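Local coordinates for predicted sugar phosphatases of the HAD superfamily (Cytophaga hutchinsonii, PDB 2HX1), which probably hydrolyses phosphate esters, possibly those of sugars, as a magnesium-binding member of the HAD superfamily, at residues Glu5-Leu10 against Glu227-Gly232; Ile17-Phe22 against Asp40-Gln45; Asp48-Thr53 against Tyr214-Gln219. All coordinates share one frame; numbering follows the deposited sequence.

Interaction 1: residues Glu5-Leu10 against Glu227-Gly232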
loop_
_atom_site.group_PDB
_atom_site.type_symbol
_atom_site.label_atom_id
_atom_site.label_comp_id
_atom_site.label_asym_id
_atom_site.label_seq_id
_atom_site.Cartn_x
_atom_site.Cartn_y
_atom_site.Cartn_z
ATOM N N GLU A 5 -7.548 9.843 33.298
ATOM C CA GLU A 5 -8.641 9.662 34.235
ATOM C C GLU A 5 -8.526 8.286 34.860
ATOM O O GLU A 5 -8.028 7.354 34.202
ATOM C CB GLU A 5 -9.974 9.798 33.490
ATOM C CG GLU A 5 -10.262 11.220 33.028
ATOM C CD GLU A 5 -11.512 11.357 32.162
ATOM O OE1 GLU A 5 -12.626 11.408 32.735
ATOM O OE2 GLU A 5 -11.396 11.439 30.910
ATOM N N SER A 6 -8.967 8.131 36.117
ATOM C CA SER A 6 -8.963 6.801 36.732
ATOM C C SER A 6 -10.094 5.988 36.156
ATOM O O SER A 6 -11.187 6.487 35.961
ATOM C CB SER A 6 -9.088 6.828 38.254
ATOM O OG SER A 6 -10.420 6.914 38.640
ATOM N N PHE A 7 -9.811 4.727 35.866
ATOM C CA PHE A 7 -10.820 3.861 35.303
ATOM C C PHE A 7 -12.023 3.776 36.247
ATOM O O PHE A 7 -13.169 3.953 35.818
ATOM C CB PHE A 7 -10.210 2.500 34.990
ATOM C CG PHE A 7 -11.140 1.592 34.297
ATOM C CD1 PHE A 7 -11.624 1.911 33.046
ATOM C CD2 PHE A 7 -11.562 0.427 34.905
ATOM C CE1 PHE A 7 -12.511 1.068 32.387
ATOM C CE2 PHE A 7 -12.440 -0.423 34.261
ATOM C CZ PHE A 7 -12.917 -0.087 32.988
ATOM N N LYS A 8 -11.770 3.584 37.545
ATOM C CA LYS A 8 -12.846 3.577 38.541
ATOM C C LYS A 8 -13.793 4.766 38.371
ATOM O O LYS A 8 -15.031 4.613 38.388
ATOM C CB LYS A 8 -12.264 3.584 39.960
ATOM C CG LYS A 8 -13.301 3.334 41.062
ATOM C CD LYS A 8 -12.653 3.073 42.425
ATOM C CE LYS A 8 -13.690 3.056 43.567
ATOM N NZ LYS A 8 -13.075 3.390 44.909
ATOM N N SER A 9 -13.209 5.951 38.201
ATOM C CA SER A 9 -14.007 7.182 38.136
ATOM C C SER A 9 -14.980 7.263 36.917
ATOM O O SER A 9 -15.935 8.056 36.919
ATOM C CB SER A 9 -13.105 8.412 38.111
ATOM O OG SER A 9 -12.624 8.633 36.794
ATOM N N LEU A 10 -14.703 6.495 35.871
ATOM C CA LEU A 10 -15.574 6.469 34.693
ATOM C C LEU A 10 -16.765 5.549 34.872
ATOM O O LEU A 10 -17.800 5.779 34.265
ATOM C CB LEU A 10 -14.809 6.041 33.409
ATOM C CG LEU A 10 -13.466 6.695 33.100
ATOM C CD1 LEU A 10 -12.807 5.984 31.919
ATOM C CD2 LEU A 10 -13.622 8.190 32.842
ATOM N N GLU A 227 -24.028 4.649 26.614
ATOM C CA GLU A 227 -24.011 4.137 27.998
ATOM C C GLU A 227 -23.224 2.820 28.088
ATOM O O GLU A 227 -23.254 2.141 29.093
ATOM C CB GLU A 227 -25.436 3.935 28.525
ATOM C CG GLU A 227 -26.228 5.237 28.669
ATOM C CD GLU A 227 -27.682 5.011 29.089
ATOM O OE1 GLU A 227 -28.301 4.000 28.693
ATOM O OE2 GLU A 227 -28.221 5.848 29.821
ATOM N N ILE A 228 -22.554 2.458 27.006
ATOM C CA ILE A 228 -21.623 1.353 26.991
ATOM C C ILE A 228 -20.202 1.911 26.816
ATOM O O ILE A 228 -19.978 2.796 25.996
ATOM C CB ILE A 228 -21.960 0.399 25.860
ATOM C CG1 ILE A 228 -23.361 -0.221 26.084
ATOM C CG2 ILE A 228 -20.900 -0.670 25.753
ATOM C CD1 ILE A 228 -23.893 -1.057 24.873
ATOM N N LEU A 229 -19.246 1.387 27.591
ATOM C CA LEU A 229 -17.819 1.781 27.456
ATOM C C LEU A 229 -16.964 0.646 26.848
ATOM O O LEU A 229 -16.893 -0.449 27.409
ATOM C CB LEU A 229 -17.277 2.200 28.826
ATOM C CG LEU A 229 -15.859 2.752 28.856
ATOM C CD1 LEU A 229 -15.756 4.000 28.006
ATOM C CD2 LEU A 229 -15.359 2.977 30.288
HETATM N N MSE A 230 -16.360 0.906 25.686
HETATM C CA MSE A 230 -15.409 -0.031 25.076
HETATM C C MSE A 230 -14.027 0.315 25.586
HETATM O O MSE A 230 -13.564 1.432 25.396
HETATM C CB MSE A 230 -15.408 0.035 23.540
HETATM C CG MSE A 230 -14.226 -0.736 22.882
HETATM SE SE MSE A 230 -14.543 -2.654 22.950
HETATM C CE MSE A 230 -12.827 -3.502 23.253
ATOM N N VAL A 231 -13.358 -0.657 26.195
ATOM C CA VAL A 231 -12.031 -0.457 26.810
ATOM C C VAL A 231 -10.977 -1.211 26.014
ATOM O O VAL A 231 -11.038 -2.439 25.873
ATOM C CB VAL A 231 -12.066 -0.926 28.307
ATOM C CG1 VAL A 231 -10.707 -0.762 28.963
ATOM C CG2 VAL A 231 -13.171 -0.148 29.081
ATOM N N GLY A 232 -10.010 -0.496 25.462
ATOM C CA GLY A 232 -8.978 -1.155 24.655
ATOM C C GLY A 232 -7.629 -0.470 24.627
ATOM O O GLY A 232 -7.501 0.689 25.042
#

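Interaction 2: residues Ile17-Phe22 against Asp40-Gln45. With MG (magnesium ion), chain E.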
loop_
_atom_site.group_PDB
_atom_site.type_symbol
_atom_site.label_atom_id
_atom_site.label_comp_id
_atom_site.label_asym_id
_atom_site.label_seq_id
_atom_site.Cartn_x
_atom_site.Cartn_y
_atom_site.Cartn_z
ATOM N N ILE A 17 -19.725 -2.537 30.375
ATOM C CA ILE A 17 -18.361 -2.379 29.894
ATOM C C ILE A 17 -18.090 -3.469 28.850
ATOM O O ILE A 17 -18.467 -4.631 29.043
ATOM C CB ILE A 17 -17.303 -2.477 31.069
ATOM C CG1 ILE A 17 -17.763 -1.689 32.297
ATOM C CG2 ILE A 17 -15.928 -1.964 30.641
ATOM C CD1 ILE A 17 -17.876 -0.181 32.038
ATOM N N PHE A 18 -17.482 -3.087 27.733
ATOM C CA PHE A 18 -16.859 -4.042 26.811
ATOM C C PHE A 18 -15.336 -3.960 26.975
ATOM O O PHE A 18 -14.761 -2.900 26.831
ATOM C CB PHE A 18 -17.200 -3.770 25.327
ATOM C CG PHE A 18 -18.680 -3.836 24.982
ATOM C CD1 PHE A 18 -19.625 -4.333 25.853
ATOM C CD2 PHE A 18 -19.109 -3.444 23.722
ATOM C CE1 PHE A 18 -20.969 -4.392 25.495
ATOM C CE2 PHE A 18 -20.460 -3.478 23.388
ATOM C CZ PHE A 18 -21.368 -3.978 24.264
ATOM N N PHE A 19 -14.719 -5.094 27.315
ATOM C CA PHE A 19 -13.286 -5.182 27.516
ATOM C C PHE A 19 -12.638 -5.925 26.340
ATOM O O PHE A 19 -13.053 -7.018 26.037
ATOM C CB PHE A 19 -12.973 -5.979 28.787
ATOM C CG PHE A 19 -13.239 -5.244 30.091
ATOM C CD1 PHE A 19 -12.377 -4.266 30.550
ATOM C CD2 PHE A 19 -14.313 -5.573 30.867
ATOM C CE1 PHE A 19 -12.601 -3.622 31.732
ATOM C CE2 PHE A 19 -14.545 -4.918 32.054
ATOM C CZ PHE A 19 -13.681 -3.977 32.500
ATOM N N ASP A 20 -11.662 -5.312 25.666
ATOM C CA ASP A 20 -10.662 -6.059 24.915
ATOM C C ASP A 20 -9.847 -6.874 25.939
ATOM O O ASP A 20 -9.775 -6.470 27.104
ATOM C CB ASP A 20 -9.760 -5.095 24.134
ATOM C CG ASP A 20 -8.607 -5.790 23.437
ATOM O OD1 ASP A 20 -8.818 -6.845 22.822
ATOM O OD2 ASP A 20 -7.476 -5.272 23.509
ATOM N N ALA A 21 -9.268 -8.011 25.535
ATOM C CA ALA A 21 -8.546 -8.872 26.495
ATOM C C ALA A 21 -7.056 -8.533 26.471
ATOM O O ALA A 21 -6.567 -7.948 27.414
ATOM C CB ALA A 21 -8.788 -10.343 26.248
ATOM N N PHE A 22 -6.353 -8.823 25.378
ATOM C CA PHE A 22 -4.905 -8.637 25.352
ATOM C C PHE A 22 -4.518 -7.155 25.331
ATOM O O PHE A 22 -5.057 -6.358 24.538
ATOM C CB PHE A 22 -4.249 -9.415 24.200
ATOM C CG PHE A 22 -3.988 -10.868 24.513
ATOM C CD1 PHE A 22 -2.897 -11.245 25.284
ATOM C CD2 PHE A 22 -4.831 -11.871 24.024
ATOM C CE1 PHE A 22 -2.655 -12.604 25.579
ATOM C CE2 PHE A 22 -4.589 -13.227 24.311
ATOM C CZ PHE A 22 -3.498 -13.587 25.079
ATOM N N ASP A 40 -14.232 -8.127 40.680
ATOM C CA ASP A 40 -14.880 -8.027 41.984
ATOM C C ASP A 40 -15.690 -6.719 42.070
ATOM O O ASP A 40 -16.859 -6.700 42.475
ATOM C CB ASP A 40 -13.814 -8.058 43.073
ATOM C CG ASP A 40 -13.149 -9.430 43.199
ATOM O OD1 ASP A 40 -13.802 -10.436 42.826
ATOM O OD2 ASP A 40 -11.979 -9.502 43.656
ATOM N N TYR A 41 -15.081 -5.616 41.643
ATOM C CA TYR A 41 -15.756 -4.319 41.739
ATOM C C TYR A 41 -17.047 -4.303 40.934
ATOM O O TYR A 41 -18.095 -3.897 41.434
ATOM C CB TYR A 41 -14.850 -3.176 41.280
ATOM C CG TYR A 41 -15.441 -1.796 41.459
ATOM C CD1 TYR A 41 -15.477 -1.186 42.704
ATOM C CD2 TYR A 41 -15.952 -1.085 40.367
ATOM C CE1 TYR A 41 -16.021 0.107 42.862
ATOM C CE2 TYR A 41 -16.484 0.185 40.515
ATOM C CZ TYR A 41 -16.514 0.778 41.764
ATOM O OH TYR A 41 -17.044 2.043 41.907
ATOM N N LEU A 42 -16.982 -4.735 39.677
ATOM C CA LEU A 42 -18.165 -4.643 38.826
ATOM C C LEU A 42 -19.307 -5.514 39.389
ATOM O O LEU A 42 -20.477 -5.119 39.327
ATOM C CB LEU A 42 -17.839 -5.041 37.382
ATOM C CG LEU A 42 -16.841 -4.154 36.635
ATOM C CD1 LEU A 42 -16.329 -4.869 35.399
ATOM C CD2 LEU A 42 -17.481 -2.824 36.291
ATOM N N LYS A 43 -18.969 -6.695 39.903
ATOM C CA LYS A 43 -19.971 -7.558 40.551
ATOM C C LYS A 43 -20.621 -6.801 41.725
ATOM O O LYS A 43 -21.827 -6.511 41.708
ATOM C CB LYS A 43 -19.359 -8.867 41.049
ATOM C CG LYS A 43 -20.379 -9.760 41.794
ATOM C CD LYS A 43 -20.019 -11.240 41.675
ATOM C CE LYS A 43 -18.695 -11.569 42.357
ATOM N NZ LYS A 43 -17.788 -12.258 41.400
ATOM N N ALA A 44 -19.809 -6.424 42.704
ATOM C CA ALA A 44 -20.316 -5.660 43.855
ATOM C C ALA A 44 -21.157 -4.438 43.434
ATOM O O ALA A 44 -22.093 -4.062 44.125
ATOM C CB ALA A 44 -19.160 -5.242 44.800
ATOM N N GLN A 45 -20.870 -3.827 42.290
ATOM C CA GLN A 45 -21.675 -2.707 41.826
ATOM C C GLN A 45 -22.844 -3.162 40.938
ATOM O O GLN A 45 -23.614 -2.328 40.455
ATOM C CB GLN A 45 -20.789 -1.708 41.085
ATOM C CG GLN A 45 -19.621 -1.147 41.934
ATOM C CD GLN A 45 -19.994 0.075 42.800
ATOM O OE1 GLN A 45 -19.573 0.185 43.952
ATOM N NE2 GLN A 45 -20.776 0.992 42.238
HETATM MG MG MG E . -5.634 -5.439 22.845
HETATM O O HOH W 1 -6.225 -7.267 22.126
HETATM O O HOH W 2 -6.470 -4.518 21.091
HETATM O O HOH W 3 -3.780 -5.725 22.160
#

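Interaction 3: residues Asp48-Thr53 against Tyr214-Gln219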
loop_
_atom_site.group_PDB
_atom_site.type_symbol
_atom_site.label_atom_id
_atom_site.label_comp_id
_atom_site.label_asym_id
_atom_site.label_seq_id
_atom_site.Cartn_x
_atom_site.Cartn_y
_atom_site.Cartn_z
ATOM N N ASP A 48 -22.830 -4.844 34.452
ATOM C CA ASP A 48 -22.605 -5.825 33.402
ATOM C C ASP A 48 -21.301 -5.560 32.661
ATOM O O ASP A 48 -20.808 -4.418 32.606
ATOM C CB ASP A 48 -23.784 -5.828 32.418
ATOM C CG ASP A 48 -25.060 -6.353 33.066
ATOM O OD1 ASP A 48 -25.046 -7.538 33.470
ATOM O OD2 ASP A 48 -26.043 -5.576 33.221
ATOM N N TYR A 49 -20.747 -6.626 32.087
ATOM C CA TYR A 49 -19.607 -6.485 31.221
ATOM C C TYR A 49 -19.584 -7.663 30.245
ATOM O O TYR A 49 -20.216 -8.695 30.491
ATOM C CB TYR A 49 -18.311 -6.425 32.056
ATOM C CG TYR A 49 -17.955 -7.784 32.565
ATOM C CD1 TYR A 49 -17.289 -8.692 31.744
ATOM C CD2 TYR A 49 -18.350 -8.199 33.841
ATOM C CE1 TYR A 49 -17.015 -9.967 32.167
ATOM C CE2 TYR A 49 -18.058 -9.505 34.297
ATOM C CZ TYR A 49 -17.390 -10.379 33.442
ATOM O OH TYR A 49 -17.083 -11.664 33.817
ATOM N N TYR A 50 -18.884 -7.471 29.128
ATOM C CA TYR A 50 -18.512 -8.538 28.203
ATOM C C TYR A 50 -17.060 -8.363 27.866
ATOM O O TYR A 50 -16.517 -7.248 27.968
ATOM C CB TYR A 50 -19.282 -8.489 26.896
ATOM C CG TYR A 50 -20.737 -8.805 27.017
ATOM C CD1 TYR A 50 -21.190 -10.125 27.012
ATOM C CD2 TYR A 50 -21.676 -7.783 27.122
ATOM C CE1 TYR A 50 -22.562 -10.411 27.123
ATOM C CE2 TYR A 50 -23.007 -8.053 27.240
ATOM C CZ TYR A 50 -23.452 -9.361 27.241
ATOM O OH TYR A 50 -24.794 -9.587 27.337
ATOM N N ILE A 51 -16.448 -9.461 27.434
ATOM C CA ILE A 51 -15.151 -9.428 26.789
ATOM C C ILE A 51 -15.421 -9.566 25.297
ATOM O O ILE A 51 -16.135 -10.476 24.894
ATOM C CB ILE A 51 -14.236 -10.577 27.318
ATOM C CG1 ILE A 51 -13.882 -10.309 28.793
ATOM C CG2 ILE A 51 -13.018 -10.722 26.435
ATOM C CD1 ILE A 51 -13.221 -11.420 29.511
ATOM N N VAL A 52 -14.886 -8.641 24.500
ATOM C CA VAL A 52 -15.104 -8.595 23.060
ATOM C C VAL A 52 -13.685 -8.686 22.474
ATOM O O VAL A 52 -12.869 -7.771 22.636
ATOM C CB VAL A 52 -15.796 -7.300 22.636
ATOM C CG1 VAL A 52 -15.955 -7.254 21.147
ATOM C CG2 VAL A 52 -17.131 -7.179 23.359
ATOM N N THR A 53 -13.406 -9.813 21.831
ATOM C CA THR A 53 -12.075 -10.181 21.461
ATOM C C THR A 53 -12.047 -10.697 20.026
ATOM O O THR A 53 -12.995 -11.384 19.582
ATOM C CB THR A 53 -11.562 -11.273 22.408
ATOM O OG1 THR A 53 -10.218 -11.644 22.051
ATOM C CG2 THR A 53 -12.459 -12.507 22.369
ATOM N N TYR A 214 -25.074 -5.623 22.359
ATOM C CA TYR A 214 -26.025 -4.529 22.567
ATOM C C TYR A 214 -27.449 -5.061 22.550
ATOM O O TYR A 214 -28.257 -4.726 23.410
ATOM C CB TYR A 214 -25.850 -3.473 21.478
ATOM C CG TYR A 214 -26.756 -2.240 21.569
ATOM C CD1 TYR A 214 -26.865 -1.492 22.745
ATOM C CD2 TYR A 214 -27.454 -1.803 20.459
ATOM C CE1 TYR A 214 -27.665 -0.365 22.808
ATOM C CE2 TYR A 214 -28.269 -0.671 20.508
ATOM C CZ TYR A 214 -28.376 0.048 21.686
ATOM O OH TYR A 214 -29.195 1.176 21.705
ATOM N N ASP A 215 -27.760 -5.865 21.545
ATOM C CA ASP A 215 -29.097 -6.448 21.438
ATOM C C ASP A 215 -29.451 -7.273 22.698
ATOM O O ASP A 215 -30.576 -7.226 23.163
ATOM C CB ASP A 215 -29.182 -7.344 20.192
ATOM C CG ASP A 215 -30.570 -7.858 19.952
ATOM O OD1 ASP A 215 -31.496 -7.019 19.828
ATOM O OD2 ASP A 215 -30.736 -9.094 19.895
HETATM N N MSE A 216 -28.496 -8.028 23.246
HETATM C CA MSE A 216 -28.756 -8.774 24.471
HETATM C C MSE A 216 -29.052 -7.838 25.629
HETATM O O MSE A 216 -29.942 -8.090 26.420
HETATM C CB MSE A 216 -27.593 -9.697 24.811
HETATM C CG MSE A 216 -27.523 -10.865 23.835
HETATM SE SE MSE A 216 -26.317 -12.231 24.403
HETATM C CE MSE A 216 -27.467 -13.084 25.917
ATOM N N LEU A 217 -28.305 -6.748 25.744
ATOM C CA LEU A 217 -28.536 -5.807 26.840
ATOM C C LEU A 217 -29.917 -5.167 26.701
ATOM O O LEU A 217 -30.677 -5.040 27.662
ATOM C CB LEU A 217 -27.418 -4.751 26.908
ATOM C CG LEU A 217 -26.031 -5.267 27.368
ATOM C CD1 LEU A 217 -24.892 -4.366 26.891
ATOM C CD2 LEU A 217 -25.971 -5.494 28.864
ATOM N N ARG A 218 -30.267 -4.805 25.483
ATOM C CA ARG A 218 -31.554 -4.205 25.231
ATOM C C ARG A 218 -32.718 -5.098 25.616
ATOM O O ARG A 218 -33.800 -4.562 25.933
ATOM C CB ARG A 218 -31.679 -3.766 23.764
ATOM C CG ARG A 218 -30.999 -2.437 23.492
ATOM C CD ARG A 218 -31.229 -1.956 22.050
ATOM N NE ARG A 218 -32.578 -1.410 21.833
ATOM C CZ ARG A 218 -32.997 -0.183 22.189
ATOM N NH1 ARG A 218 -32.191 0.671 22.815
ATOM N NH2 ARG A 218 -34.257 0.187 21.923
ATOM N N GLN A 219 -32.518 -6.427 25.615
ATOM C CA GLN A 219 -33.588 -7.358 26.019
ATOM C C GLN A 219 -33.881 -7.345 27.529
ATOM O O GLN A 219 -34.852 -7.976 27.985
ATOM C CB GLN A 219 -33.280 -8.802 25.585
ATOM C CG GLN A 219 -33.310 -9.017 24.076
ATOM C CD GLN A 219 -32.838 -10.427 23.672
ATOM O OE1 GLN A 219 -32.143 -10.601 22.662
ATOM N NE2 GLN A 219 -33.207 -11.435 24.473
#

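Interaction 1: residues Glu5-Leu10 against Glu227-Gly232
With CG anti to the backbone N (chi1 -175°), the ring of Phe7 is carried from the short helix 7-10 to the strand 228-232, where Val231 has its CG2 anti to its own carbonyl carbon and turned to meet it. The Phe7 side chain sets off past the strand rather than at it, and the far end of the ring closes the distance. Phe7 CE1 comes to 3.6 Å from Val231 CG2, and CZ of the same ring lies 3.9 Å from that methyl, the two side chains arriving from opposite directions. Leu229, two residues back, runs past Phe7 in the opposite sense and sets CD2 4.0 Å from Phe7 CE1. Both methyls approach the ring obliquely. Leu10, one turn on, adds a looser touch, its CD1 lying 4.3 Å from Leu229 CD2.

The strand is an inner member of the parallel sheet of the HAD Rossmann-like core, and Leu229 and Val231 point from one face of it. Helix 7-10 rests on that face, with Phe7 also touching Phe19 of the adjoining strand, while Ile228 and selenomethionine Met230 point from the other face toward helix 208-218. No hydrogen bond joins the two segments: all four touching residues are buried and apolar.

Polar contacts instead shape the start of the helix. Ser6 is the N-cap, its OG accepting from Ser9 N at 3.0 Å with an N-H...O angle of 149°. Ser9 OG returns to Ser6 O at 2.7 Å, in the carbonyl plane and on a lone pair, so Ser6 and Ser9 are tied twice over. At its own start, segment 227-232 is held through Glu227, which forms a salt bridge with Lys15.

Interaction 2: residues Ile17-Phe22 against Asp40-Gln45
Strand 16-19 ends in the loop of HAD motif I, which carries the magnesium site, and Ile17 and Phe19 on one face of the strand pack against Leu42 of helix 35-44. One leucine serves both neighbours with its two branches. Leu42 CD1 meets the rim of the Phe19 ring in its plane, 3.8 Å from Phe19 CE2 and 4.0 Å from Phe19 CZ, the two side chains approaching from opposing sides. Leu42 CD2 lies 4.2 Å from Ile17 CG1, where the side chains cross obliquely. Ile17 also contributes within its own strand: CG2, anti to the backbone N, sits 3.5 Å above one face of the Phe19 ring, offset toward the rim. The ring is therefore met on a face by Ile17 and at its edge by Leu42, and on the same side of the sheet it also touches Phe7 of helix 7-10.

Past Phe19 the chain leaves the strand and enters the metal-binding loop. Asp20 OD2 binds the magnesium ion at 2.0 Å, and Phe22 supplies its backbone O rather than a side chain, as the corresponding residue does in other HAD enzymes. Asp233 and three waters complete six ligands; water 3 lies across the metal from Asp20 OD2. Water 1 also donates to Asp20 OD1 at 2.7 Å, and the same oxygen forms a salt bridge with Lys204, so both carboxylate oxygens are engaged and the rotation of the group is fixed.

Across the contact itself there are only carbon atoms and no hydrogen bond. Burial of these apolar side chains would hold helix 35-44 to the strand without imposing a directional geometry, while the directional bonds begin with the next residue, Asp20, at the metal.

Interaction 3: residues Asp48-Thr53 against Tyr214-Gln219
Strand 48-53 and helix 214-218 run nearly antiparallel, their axes 162° apart in direction and 10.9 Å apart at closest approach. Tyr50, whose CG is anti to the carbonyl carbon (chi1 -68°), reaches from the strand to the helix and touches two of its residues. Tyr50 CE2, at the ring edge, is 4.1 Å from Leu217 CG and 4.2 Å from Leu217 CD1; the leucine CG lies near the ring plane, and the two side chains run past one another, each heading the other way. Further out, Tyr50 OH passes 3.8 Å from CB of selenomethionine Met216, whose side chain crosses the tyrosine at about a right angle. The other branch of Leu217 extends the contact to Asp48, Leu217 CD2 lying 4.2 Å from Asp48 CB. These meetings are van der Waals contacts, without a hydrogen bond across the segments.

Tyr50 also packs on Ala213 of the same helix, and Leu217 touches Cys16 on strand 16-19 and Ile228 on strand 228-232, so helix 208-218 lies over three adjacent strands, whereas Tyr49 points away from it and meets Phe39 of helix 35-44 edge-to-face.

Overall arrangement
All three contacts are built on one parallel sheet, in which strand 16-19 lies between strands 48-53 and 228-232. Interactions 1 and 2 share one face, their centres about 10 Å apart, with Val231 CG2 3.7 Å from Ile17 CG2; interaction 3 is on the other face, where Ile228 CD1 reaches Tyr214 CD1 at 3.7 Å. Probable backbone hydrogen bonds link them: Val231 N to Phe18 O, 2.7 Å, and Tyr50 N to Ile17 O, 2.9 Å. Helices thus flank the sheet on two sides, a three-layer core. The magnesium ion sits beyond the C-terminal ends of the strands of interactions 1 and 2, about 9 Å from the Val231 side chain.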